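Local coordinates for mersacidin decarboxylase (Bacillus sp., PDB 1P3Y), which catalyses the oxidative decarboxylation of the C-terminal cysteine of the lantibiotic mersacidin to an aminoenethiol, using a bound flavin, at residues P122-D126 / L127-K131; N137-Q140 / L141-D144. One frame throughout, in Å; residues are numbered along the deposited sequence.

Overall arrangement
Both contacts belong to the second half of the Rossmann-like flavoprotein fold, and they follow one another along the chain. Interaction 1 leaves the C-terminal end of strand 119-122 in the parallel sheet and turns into the short helix 126-129; interaction 2 lies on helix 132-144, which comes next and leads toward strand 147-148, outermost within this chain. Their centres are about 16 Å apart, yet they meet where Pro122 CG packs against Ile138 CD1 at 4.0 Å. Helix 92-99 receives side chains from both. Interaction 1 works at the FAD, whereas interaction 2 lies farther from it, the Ile138 side chain being about 10 Å away, and its polar side chains reach a neighbouring subunit of the dodecamer.

Interaction 1: residues P122-D126 / L127-K131; sequences PNMND and LMWNK. With FAD (flavin-adenine dinucleotide), chain B.
Met124 and Trp129 make the main side-chain contact of this strand-to-helix turn. The thioether comes up to the rim of the indole: SD of Met124 lies 5.4 Å from the centroid of the six-membered ring of Trp129 and 81° off its normal, a Met-aromatic contact at the edge. Its methyl, CE, sits in the ring plane, 3.7 Å from Trp129 CE3. A bend at chi3 (83°) carries that methyl to the indole rim, and the two side chains cross at about a right angle. Pro122 CB meets the same edge of the indole, 3.8 Å from Trp129 CZ3. Further along, Met124 CG packs on Met128 CB at 4.0 Å.

Backbone bonds close the first helical turn. Asn125 holds the N-cap position of helix 126-129, and its carbonyl O accepts the N-H of Trp129 at 2.8 Å. Asn130 N reaches Asp126 O at 3.0 Å. A water donates to Asp126 OD1 and, weakly, to Asn130 OD1, tying the outer sides of the two residues together.

Toward the flavin, N3 of FAD gives its hydrogen to Asn123 O at 2.8 Å, so the pyrimidine edge of the isoalloxazine is read by main chain. Met128 adds its methyl: a bend at chi3 (77°) swings CE of Met128 to 3.3 Å from FAD O2.

The segment thus joins the end of strand 119-122 to helix 126-129, with Pro122 and Met124 resting on Leu95 of helix 92-99 and also touching helix 132-144 through Ile138 and Val134. At the subunit interface, Met128 packs against the active-site His75 of a second subunit, consistent with a flavin pocket completed between neighbouring chains.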
loop_
_atom_site.group_PDB
_atom_site.type_symbol
_atom_site.label_atom_id
_atom_site.label_comp_id
_atom_site.label_asym_id
_atom_site.label_seq_id
_atom_site.Cartn_x
_atom_site.Cartn_y
_atom_site.Cartn_z
ATOM N N PRO A 122 25.486 -9.640 28.493
ATOM C CA PRO A 122 25.280 -8.204 28.295
ATOM C C PRO A 122 26.321 -7.530 27.416
ATOM O O PRO A 122 27.477 -7.947 27.358
ATOM C CB PRO A 122 25.292 -7.650 29.719
ATOM C CG PRO A 122 24.737 -8.765 30.513
ATOM C CD PRO A 122 25.430 -9.977 29.926
ATOM N N ASN A 123 25.893 -6.459 26.761
ATOM C CA ASN A 123 26.735 -5.679 25.873
ATOM C C ASN A 123 26.043 -4.333 25.690
ATOM O O ASN A 123 24.894 -4.262 25.273
ATOM C CB ASN A 123 26.890 -6.407 24.531
ATOM C CG ASN A 123 27.658 -5.601 23.525
ATOM O OD1 ASN A 123 27.102 -4.725 22.870
ATOM N ND2 ASN A 123 28.950 -5.873 23.400
ATOM N N MET A 124 26.740 -3.259 26.025
ATOM C CA MET A 124 26.164 -1.934 25.915
ATOM C C MET A 124 27.257 -0.899 26.056
ATOM O O MET A 124 28.422 -1.218 26.315
ATOM C CB MET A 124 25.124 -1.716 27.014
ATOM C CG MET A 124 25.700 -1.759 28.442
ATOM S SD MET A 124 24.403 -2.026 29.667
ATOM C CE MET A 124 24.239 -3.808 29.597
ATOM N N ASN A 125 26.858 0.350 25.886
ATOM C CA ASN A 125 27.757 1.486 25.995
ATOM C C ASN A 125 28.237 1.572 27.449
ATOM O O ASN A 125 27.472 1.289 28.383
ATOM C CB ASN A 125 26.984 2.747 25.617
ATOM C CG ASN A 125 27.861 3.931 25.488
ATOM O OD1 ASN A 125 28.740 3.967 24.629
ATOM N ND2 ASN A 125 27.640 4.928 26.340
ATOM N N ASP A 126 29.496 1.948 27.636
ATOM C CA ASP A 126 30.073 2.064 28.979
ATOM C C ASP A 126 29.282 2.998 29.891
ATOM O O ASP A 126 29.163 2.744 31.099
ATOM C CB ASP A 126 31.535 2.520 28.898
ATOM C CG ASP A 126 32.505 1.346 28.800
ATOM O OD1 ASP A 126 32.762 0.693 29.846
ATOM O OD2 ASP A 126 32.995 1.074 27.673
ATOM N N LEU A 127 28.751 4.078 29.321
ATOM C CA LEU A 127 27.949 4.991 30.122
ATOM C C LEU A 127 26.760 4.202 30.672
ATOM O O LEU A 127 26.435 4.275 31.860
ATOM C CB LEU A 127 27.457 6.167 29.274
ATOM C CG LEU A 127 28.512 7.247 28.990
ATOM C CD1 LEU A 127 27.972 8.261 27.994
ATOM C CD2 LEU A 127 28.902 7.934 30.294
ATOM N N MET A 128 26.126 3.424 29.802
ATOM C CA MET A 128 24.978 2.620 30.198
ATOM C C MET A 128 25.373 1.549 31.202
ATOM O O MET A 128 24.641 1.272 32.154
ATOM C CB MET A 128 24.365 1.944 28.971
ATOM C CG MET A 128 23.793 2.906 27.950
ATOM S SD MET A 128 23.469 2.078 26.396
ATOM C CE MET A 128 21.931 1.191 26.811
ATOM N N TRP A 129 26.528 0.939 30.978
ATOM C CA TRP A 129 26.994 -0.121 31.854
ATOM C C TRP A 129 27.237 0.354 33.296
ATOM O O TRP A 129 27.044 -0.401 34.258
ATOM C CB TRP A 129 28.258 -0.760 31.254
ATOM C CG TRP A 129 28.839 -1.842 32.113
ATOM C CD1 TRP A 129 29.909 -1.724 32.966
ATOM C CD2 TRP A 129 28.356 -3.189 32.264
ATOM N NE1 TRP A 129 30.120 -2.910 33.636
ATOM C CE2 TRP A 129 29.185 -3.827 33.228
ATOM C CE3 TRP A 129 27.308 -3.918 31.684
ATOM C CZ2 TRP A 129 28.994 -5.167 33.627
ATOM C CZ3 TRP A 129 27.115 -5.253 32.080
ATOM C CH2 TRP A 129 27.957 -5.860 33.044
ATOM N N ASN A 130 27.611 1.616 33.457
ATOM C CA ASN A 130 27.883 2.122 34.792
ATOM C C ASN A 130 26.676 2.679 35.508
ATOM O O ASN A 130 26.792 3.173 36.628
ATOM C CB ASN A 130 29.007 3.169 34.755
ATOM C CG ASN A 130 30.332 2.580 34.272
ATOM O OD1 ASN A 130 30.730 1.477 34.680
ATOM N ND2 ASN A 130 31.021 3.315 33.400
ATOM N N LYS A 131 25.515 2.597 34.873
ATOM C CA LYS A 131 24.291 3.092 35.500
ATOM C C LYS A 131 23.832 2.169 36.643
ATOM O O LYS A 131 23.846 0.931 36.530
ATOM C CB LYS A 131 23.175 3.257 34.446
ATOM C CG LYS A 131 23.364 4.464 33.544
ATOM C CD LYS A 131 23.207 5.747 34.339
ATOM C CE LYS A 131 23.726 6.973 33.593
ATOM N NZ LYS A 131 22.961 7.279 32.374
HETATM P PA FAD B . 13.283 -4.293 21.033
HETATM O O1A FAD B . 14.013 -4.381 19.698
HETATM O O2A FAD B . 12.119 -5.234 21.275
HETATM O O5B FAD B . 12.717 -2.777 21.304
HETATM C C5B FAD B . 13.179 -1.592 20.587
HETATM C C4B FAD B . 12.252 -1.224 19.435
HETATM O O4B FAD B . 11.470 -2.353 19.062
HETATM C C3B FAD B . 11.230 -0.120 19.757
HETATM O O3B FAD B . 11.544 0.948 18.869
HETATM C C2B FAD B . 9.910 -0.784 19.537
HETATM O O2B FAD B . 8.808 -0.037 19.106
HETATM C C1B FAD B . 10.233 -1.917 18.567
HETATM N N9A FAD B . 9.362 -3.137 18.529
HETATM C C8A FAD B . 9.181 -4.225 19.488
HETATM N N7A FAD B . 8.316 -5.142 19.115
HETATM C C5A FAD B . 7.855 -4.699 17.832
HETATM C C6A FAD B . 6.900 -5.212 16.870
HETATM N N6A FAD B . 6.229 -6.361 17.060
HETATM N N1A FAD B . 6.671 -4.462 15.676
HETATM C C2A FAD B . 7.325 -3.285 15.433
HETATM N N3A FAD B . 8.290 -2.710 16.311
HETATM C C4A FAD B . 8.451 -3.541 17.512
HETATM N N1 FAD B . 21.161 -1.024 23.810
HETATM C C2 FAD B . 21.960 -1.773 24.664
HETATM O O2 FAD B . 21.598 -1.986 25.853
HETATM N N3 FAD B . 23.174 -2.292 24.186
HETATM C C4 FAD B . 23.691 -2.112 22.847
HETATM O O4 FAD B . 24.828 -2.626 22.515
HETATM C C4X FAD B . 22.859 -1.371 22.011
HETATM N N5 FAD B . 23.316 -1.189 20.659
HETATM C C5X FAD B . 22.468 -0.458 19.769
HETATM C C6 FAD B . 22.870 -0.247 18.414
HETATM C C7 FAD B . 22.063 0.480 17.444
HETATM C C7M FAD B . 22.597 0.635 15.992
HETATM C C8 FAD B . 20.765 1.028 17.898
HETATM C C8M FAD B . 19.817 1.798 17.002
HETATM C C9 FAD B . 20.325 0.849 19.220
HETATM C C9A FAD B . 21.133 0.124 20.190
HETATM N N10 FAD B . 20.780 -0.128 21.631
HETATM C C10 FAD B . 21.609 -0.848 22.504
HETATM C "C1'" FAD B . 19.529 0.399 22.090
HETATM C "C2'" FAD B . 18.386 -0.543 22.199
HETATM O "O2'" FAD B . 18.120 -1.094 20.831
HETATM C "C3'" FAD B . 17.158 0.152 22.659
HETATM O "O3'" FAD B . 17.168 0.389 24.083
HETATM C "C4'" FAD B . 15.836 -0.603 22.337
HETATM O "O4'" FAD B . 14.724 0.240 22.792
HETATM C "C5'" FAD B . 15.689 -1.951 23.001
HETATM O "O5'" FAD B . 16.287 -2.980 22.198
HETATM P P FAD B . 15.915 -4.503 22.379
HETATM O O1P FAD B . 16.723 -5.234 21.395
HETATM O O2P FAD B . 16.111 -4.877 23.826
HETATM O O3P FAD B . 14.311 -4.555 22.190
HETATM O O HOH W 1 33.115 0.122 32.523
#

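Interaction 2: residues N137-Q140 / L141-D144; sequences NIEQ and LRKD
Leu141 begins the second half of this helical stretch by hydrogen-bonding through its N to Asn137 O at 3.0 Å. Its CG lies beside that carbonyl, 3.5 Å from Asn137 O, and the side chain packs on Leu95 and Thr98 of helix 92-99.

Arg142 N bonds to Ile138 O, one turn back. The arginine chain runs extended from CG to NE beside Ile138, pointing the same way, and lays one guanidinium face over the isoleucine methyl: CG2 of Ile138 is 3.3 Å above that plane, offset toward its rim. Ile138 CG2 stands anti to the backbone N, on the side where the arginine passes. A water donates to Glu139 OE1 at 2.8 Å and accepts a weak bond from Arg142 NH1, linking two opposite charges that do not meet directly. Arg142 NH2 makes a salt bridge to Glu150 OE1 and a hydrogen bond to Val148 O.

Lys143 N bonds to Glu139 O at 2.8 Å.

Asp144 N closes on Gln140 O at 2.9 Å. The carboxylate forms a salt bridge with Arg136 of a third subunit.

Chemically, then, Ile138 and Leu141 give helix 92-99 an apolar surface, with Asn137 beside them. Arg142 is committed to residues 148 and 150 of its own chain and Asp144 to a neighbouring subunit, where the arginine probably favours an ionised carboxylate.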
loop_
_atom_site.group_PDB
_atom_site.type_symbol
_atom_site.label_atom_id
_atom_site.label_comp_id
_atom_site.label_asym_id
_atom_site.label_seq_id
_atom_site.Cartn_x
_atom_site.Cartn_y
_atom_site.Cartn_z
ATOM N N ASN A 137 19.804 -4.431 38.222
ATOM C CA ASN A 137 19.080 -5.410 37.415
ATOM C C ASN A 137 19.891 -6.686 37.296
ATOM O O ASN A 137 19.346 -7.780 37.483
ATOM C CB ASN A 137 18.716 -4.833 36.022
ATOM C CG ASN A 137 17.436 -3.952 36.050
ATOM O OD1 ASN A 137 17.208 -3.134 35.157
ATOM N ND2 ASN A 137 16.604 -4.134 37.073
ATOM N N ILE A 138 21.186 -6.551 36.997
ATOM C CA ILE A 138 22.077 -7.718 36.866
ATOM C C ILE A 138 22.039 -8.555 38.161
ATOM O O ILE A 138 21.878 -9.789 38.135
ATOM C CB ILE A 138 23.554 -7.293 36.634
ATOM C CG1 ILE A 138 23.684 -6.476 35.339
ATOM C CG2 ILE A 138 24.458 -8.543 36.624
ATOM C CD1 ILE A 138 23.886 -7.318 34.106
ATOM N N GLU A 139 22.190 -7.861 39.286
ATOM C CA GLU A 139 22.177 -8.507 40.580
ATOM C C GLU A 139 20.875 -9.273 40.768
ATOM O O GLU A 139 20.887 -10.485 41.055
ATOM C CB GLU A 139 22.372 -7.460 41.686
ATOM C CG GLU A 139 22.505 -8.026 43.113
ATOM C CD GLU A 139 23.417 -9.256 43.199
ATOM O OE1 GLU A 139 24.471 -9.265 42.507
ATOM O OE2 GLU A 139 23.076 -10.202 43.965
ATOM N N GLN A 140 19.755 -8.586 40.558
ATOM C CA GLN A 140 18.427 -9.181 40.710
ATOM C C GLN A 140 18.268 -10.465 39.898
ATOM O O GLN A 140 17.640 -11.421 40.356
ATOM C CB GLN A 140 17.346 -8.174 40.313
ATOM C CG GLN A 140 15.925 -8.642 40.588
ATOM C CD GLN A 140 15.638 -8.795 42.069
ATOM O OE1 GLN A 140 15.438 -7.812 42.780
ATOM N NE2 GLN A 140 15.617 -10.033 42.542
ATOM N N LEU A 141 18.793 -10.458 38.677
ATOM C CA LEU A 141 18.740 -11.627 37.806
ATOM C C LEU A 141 19.513 -12.788 38.437
ATOM O O LEU A 141 19.057 -13.945 38.416
ATOM C CB LEU A 141 19.332 -11.284 36.434
ATOM C CG LEU A 141 18.437 -10.470 35.490
ATOM C CD1 LEU A 141 19.272 -9.907 34.347
ATOM C CD2 LEU A 141 17.306 -11.366 34.962
ATOM N N ARG A 142 20.690 -12.475 38.983
ATOM C CA ARG A 142 21.514 -13.483 39.646
ATOM C C ARG A 142 20.749 -14.022 40.855
ATOM O O ARG A 142 20.572 -15.236 40.996
ATOM C CB ARG A 142 22.843 -12.873 40.079
ATOM C CG ARG A 142 23.904 -12.954 39.004
ATOM C CD ARG A 142 24.953 -11.875 39.160
ATOM N NE ARG A 142 25.946 -11.941 38.091
ATOM C CZ ARG A 142 26.815 -10.966 37.837
ATOM N NH1 ARG A 142 26.806 -9.857 38.588
ATOM N NH2 ARG A 142 27.666 -11.083 36.816
ATOM N N LYS A 143 20.278 -13.117 41.710
ATOM C CA LYS A 143 19.509 -13.531 42.875
ATOM C C LYS A 143 18.370 -14.455 42.422
ATOM O O LYS A 143 18.029 -15.415 43.116
ATOM C CB LYS A 143 18.926 -12.318 43.611
ATOM C CG LYS A 143 18.242 -12.706 44.920
ATOM C CD LYS A 143 17.228 -11.673 45.429
ATOM C CE LYS A 143 15.829 -11.854 44.783
ATOM N NZ LYS A 143 14.818 -10.853 45.282
ATOM N N ASP A 144 17.791 -14.167 41.251
ATOM C CA ASP A 144 16.696 -14.973 40.716
ATOM C C ASP A 144 17.159 -16.311 40.153
ATOM O O ASP A 144 16.341 -17.187 39.895
ATOM C CB ASP A 144 15.945 -14.212 39.628
ATOM C CG ASP A 144 15.066 -13.111 40.179
ATOM O OD1 ASP A 144 14.879 -13.050 41.417
ATOM O OD2 ASP A 144 14.546 -12.312 39.363
HETATM O O HOH W 2 25.389 -7.629 40.437
#